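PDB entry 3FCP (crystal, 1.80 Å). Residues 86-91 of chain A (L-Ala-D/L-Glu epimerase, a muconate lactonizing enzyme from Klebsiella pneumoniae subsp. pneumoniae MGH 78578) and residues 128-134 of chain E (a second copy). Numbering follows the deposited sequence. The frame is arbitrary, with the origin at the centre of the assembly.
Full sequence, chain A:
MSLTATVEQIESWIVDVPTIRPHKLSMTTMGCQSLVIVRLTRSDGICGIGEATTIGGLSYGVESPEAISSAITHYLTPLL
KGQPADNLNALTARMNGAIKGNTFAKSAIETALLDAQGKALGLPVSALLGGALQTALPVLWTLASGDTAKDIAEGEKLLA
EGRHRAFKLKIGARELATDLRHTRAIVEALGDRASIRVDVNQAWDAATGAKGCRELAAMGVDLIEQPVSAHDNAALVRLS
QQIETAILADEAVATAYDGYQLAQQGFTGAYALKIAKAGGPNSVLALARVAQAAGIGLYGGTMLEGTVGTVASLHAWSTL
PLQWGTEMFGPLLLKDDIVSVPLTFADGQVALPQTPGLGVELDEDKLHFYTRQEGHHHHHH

Chain A, residues 86-91: DNLNAL
Chain E 128-134: LLGGALQ

The contact joins the start of a helix in chain A to an irregular segment of chain E that follows a helix. A:Asp86 (phi/psi -93/-13) and A:Asn87 (-99/84) lead into helical turns at A:Leu88 to A:Leu91, all near -63/-42. In chain E, E:Leu128 is still helical (-65/-30) and E:Leu129 (-91/18) is the first residue to leave those angles. E:Gly130 (102/-7) and E:Gly131 (111/142) take positive phi, and E:Ala132 (-83/136), E:Leu133 (-80/-28) and E:Gln134 (-154/153) continue without regular structure. The CA atoms of A:Asn87 and E:Gly131 lie 4.6 Å apart, those of A:Ala90 and E:Leu133 5.5 Å, and together the stretches bury 303 Å². Numbering rises together along these pairs, so the segments run in roughly the same direction.

All four hydrogen bonds across the contact run from chain A donors to backbone carbonyls of chain E. A:Asn89, its CA-to-CB bond directed toward chain E (chi1 -72°, m; chi2 -33°), supplies three. A:Asn89 N donates to E:Gly130 O at 2.9 Å, using an amide that the first turn of a helix leaves without an intrahelical partner. A:Asn89 ND2 donates to E:Gly131 O at 2.8 Å (170°) and to E:Leu129 O at 3.1 Å (152°), so one amide group serves carbonyls two residues apart. A:Leu88 N is also near E:Gly130 O, at 3.2 Å, but the angle is too poor for a hydrogen bond; it makes instead a weak bond of 3.4 Å to A:Asp86 O.

A:Asn87 works in two directions. With chi1 at -162° (t) and chi2 at -40°, its OD1 caps its own helix, accepting from A:Ala90 N at 2.9 Å, while its ND2 donates to E:Ala132 O at 2.9 Å (158°). The cap thus satisfies another free amide of the first turn, and the same side chain ties the helix start to chain E. Regular helical bonding begins with A:Leu91 N to A:Asn87 O, 3.0 Å.

The two glycines permit this close approach. An ideal CB on E:Gly130 would lie 2.6 Å from A:Asn89 ND2, and one on E:Gly131 2.0 Å from A:Asn87 OD1, both clashes; their backbone angles by themselves also call for glycine.

Apolar packing is limited. E:Leu133, with off-rotamer chi1 -104° and chi2 32°, starts sideways but brings CD1 within 3.7 Å of A:Asn89 CB and 3.7 Å of A:Ala90 N. The CA-to-CB bond of E:Ala132 points away, and its closest contact is through the carbonyl O.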

ATOM      1  N   ASP A  86       3.962 -27.245 -38.708  1.00 28.92           N
ATOM      2  CA  ASP A  86       3.929 -25.854 -39.151  1.00 29.62           C
ATOM      3  C   ASP A  86       3.155 -24.927 -38.217  1.00 29.17           C
ATOM      4  O   ASP A  86       3.243 -23.706 -38.336  1.00 30.43           O
ATOM      5  CB  ASP A  86       3.273 -25.791 -40.526  1.00 30.10           C
ATOM      6  CG  ASP A  86       1.874 -26.375 -40.510  1.00 32.23           C
ATOM      7  OD1 ASP A  86       1.746 -27.586 -40.223  1.00 34.96           O
ATOM      8  OD2 ASP A  86       0.905 -25.632 -40.761  1.00 33.65           O
ATOM      9  N   ASN A  87       2.390 -25.503 -37.298  1.00 27.45           N
ATOM     10  CA  ASN A  87       1.568 -24.710 -36.393  1.00 25.50           C
ATOM     11  C   ASN A  87       2.231 -24.529 -35.028  1.00 25.38           C
ATOM     12  O   ASN A  87       1.944 -25.278 -34.094  1.00 22.93           O
ATOM     13  CB  ASN A  87       0.206 -25.393 -36.225  1.00 26.13           C
ATOM     14  CG  ASN A  87      -0.855 -24.457 -35.683  1.00 25.76           C
ATOM     15  OD1 ASN A  87      -0.595 -23.652 -34.794  1.00 25.76           O
ATOM     16  ND2 ASN A  87      -2.067 -24.572 -36.210  1.00 26.86           N
ATOM     17  N   LEU A  88       3.114 -23.538 -34.913  1.00 22.46           N
ATOM     18  CA  LEU A  88       3.808 -23.305 -33.652  1.00 24.91           C
ATOM     19  C   LEU A  88       2.877 -23.025 -32.463  1.00 23.45           C
ATOM     20  O   LEU A  88       3.148 -23.468 -31.352  1.00 23.73           O
ATOM     21  CB  LEU A  88       4.815 -22.162 -33.800  1.00 25.33           C
ATOM     22  CG  LEU A  88       5.756 -21.956 -32.605  1.00 27.65           C
ATOM     23  CD1 LEU A  88       6.387 -23.277 -32.185  1.00 28.41           C
ATOM     24  CD2 LEU A  88       6.832 -20.951 -32.984  1.00 28.57           C
ATOM     25  N   ASN A  89       1.788 -22.296 -32.686  1.00 22.61           N
ATOM     26  CA  ASN A  89       0.862 -22.006 -31.591  1.00 23.90           C
ATOM     27  C   ASN A  89       0.230 -23.287 -31.051  1.00 23.86           C
ATOM     28  O   ASN A  89       0.183 -23.493 -29.839  1.00 23.45           O
ATOM     29  CB  ASN A  89      -0.229 -21.026 -32.038  1.00 23.98           C
ATOM     30  CG  ASN A  89       0.300 -19.619 -32.224  1.00 24.96           C
ATOM     31  OD1 ASN A  89       1.208 -19.195 -31.509  1.00 23.69           O
ATOM     32  ND2 ASN A  89      -0.279 -18.875 -33.174  1.00 23.83           N
ATOM     33  N   ALA A  90      -0.236 -24.154 -31.949  1.00 22.96           N
ATOM     34  CA  ALA A  90      -0.844 -25.416 -31.536  1.00 24.05           C
ATOM     35  C   ALA A  90       0.186 -26.302 -30.833  1.00 23.79           C
ATOM     36  O   ALA A  90      -0.111 -26.910 -29.808  1.00 24.64           O
ATOM     37  CB  ALA A  90      -1.430 -26.157 -32.750  1.00 24.33           C
ATOM     38  N   LEU A  91       1.397 -26.371 -31.383  1.00 24.81           N
ATOM     39  CA  LEU A  91       2.456 -27.193 -30.793  1.00 25.31           C
ATOM     40  C   LEU A  91       2.878 -26.680 -29.415  1.00 24.53           C
ATOM     41  O   LEU A  91       3.138 -27.466 -28.500  1.00 23.41           O
ATOM     42  CB  LEU A  91       3.672 -27.242 -31.727  1.00 24.65           C
ATOM     43  CG  LEU A  91       3.472 -28.055 -33.019  1.00 25.64           C
ATOM     44  CD1 LEU A  91       4.585 -27.756 -34.007  1.00 25.59           C
ATOM     45  CD2 LEU A  91       3.427 -29.541 -32.689  1.00 26.06           C
TER
ATOM     46  N   LEU E 128       0.535 -16.819 -40.477  1.00 22.03           N
ATOM     47  CA  LEU E 128       1.553 -15.779 -40.368  1.00 22.55           C
ATOM     48  C   LEU E 128       1.660 -15.405 -38.888  1.00 23.10           C
ATOM     49  O   LEU E 128       2.713 -14.996 -38.413  1.00 23.91           O
ATOM     50  CB  LEU E 128       1.121 -14.543 -41.164  1.00 24.02           C
ATOM     51  CG  LEU E 128       1.697 -14.196 -42.542  1.00 26.85           C
ATOM     52  CD1 LEU E 128       2.067 -15.427 -43.336  1.00 25.74           C
ATOM     53  CD2 LEU E 128       0.681 -13.329 -43.272  1.00 25.50           C
ATOM     54  N   LEU E 129       0.553 -15.542 -38.164  1.00 21.77           N
ATOM     55  CA  LEU E 129       0.536 -15.190 -36.749  1.00 23.86           C
ATOM     56  C   LEU E 129       0.882 -16.361 -35.822  1.00 23.26           C
ATOM     57  O   LEU E 129       0.597 -16.322 -34.621  1.00 23.96           O
ATOM     58  CB  LEU E 129      -0.820 -14.569 -36.382  1.00 22.19           C
ATOM     59  CG  LEU E 129      -1.194 -13.293 -37.161  1.00 23.49           C
ATOM     60  CD1 LEU E 129      -2.550 -12.758 -36.687  1.00 19.98           C
ATOM     61  CD2 LEU E 129      -0.114 -12.231 -36.973  1.00 20.97           C
ATOM     62  N   GLY E 130       1.507 -17.393 -36.392  1.00 22.18           N
ATOM     63  CA  GLY E 130       1.929 -18.541 -35.610  1.00 22.02           C
ATOM     64  C   GLY E 130       1.074 -19.794 -35.683  1.00 22.50           C
ATOM     65  O   GLY E 130       1.456 -20.834 -35.128  1.00 22.58           O
ATOM     66  N   GLY E 131      -0.074 -19.701 -36.349  1.00 20.11           N
ATOM     67  CA  GLY E 131      -0.949 -20.858 -36.477  1.00 21.14           C
ATOM     68  C   GLY E 131      -2.257 -20.753 -35.709  1.00 22.77           C
ATOM     69  O   GLY E 131      -2.307 -20.233 -34.583  1.00 22.74           O
ATOM     70  N   ALA E 132      -3.324 -21.263 -36.314  1.00 22.61           N
ATOM     71  CA  ALA E 132      -4.648 -21.236 -35.697  1.00 23.90           C
ATOM     72  C   ALA E 132      -4.831 -22.391 -34.715  1.00 24.60           C
ATOM     73  O   ALA E 132      -4.442 -23.528 -35.000  1.00 22.83           O
ATOM     74  CB  ALA E 132      -5.727 -21.308 -36.780  1.00 23.39           C
ATOM     75  N   LEU E 133      -5.408 -22.091 -33.557  1.00 24.20           N
ATOM     76  CA  LEU E 133      -5.684 -23.103 -32.547  1.00 26.74           C
ATOM     77  C   LEU E 133      -6.966 -23.826 -32.969  1.00 26.92           C
ATOM     78  O   LEU E 133      -7.171 -24.992 -32.643  1.00 28.29           O
ATOM     79  CB  LEU E 133      -5.876 -22.441 -31.182  1.00 26.26           C
ATOM     80  CG  LEU E 133      -4.757 -22.507 -30.142  1.00 29.13           C
ATOM     81  CD1 LEU E 133      -3.394 -22.532 -30.799  1.00 28.40           C
ATOM     82  CD2 LEU E 133      -4.902 -21.328 -29.189  1.00 25.69           C
ATOM     83  N   GLN E 134      -7.817 -23.114 -33.703  1.00 27.42           N
ATOM     84  CA  GLN E 134      -9.078 -23.654 -34.216  1.00 29.81           C
ATOM     85  C   GLN E 134      -9.432 -22.868 -35.478  1.00 30.23           C
ATOM     86  O   GLN E 134      -9.028 -21.712 -35.623  1.00 29.01           O
ATOM     87  CB  GLN E 134     -10.198 -23.502 -33.178  1.00 31.31           C
ATOM     88  CG  GLN E 134     -10.424 -22.064 -32.727  1.00 36.01           C
ATOM     89  CD  GLN E 134     -11.511 -21.927 -31.668  1.00 40.03           C
ATOM     90  OE1 GLN E 134     -11.634 -20.885 -31.025  1.00 41.84           O
ATOM     91  NE2 GLN E 134     -12.310 -22.976 -31.489  1.00 39.78           N
TER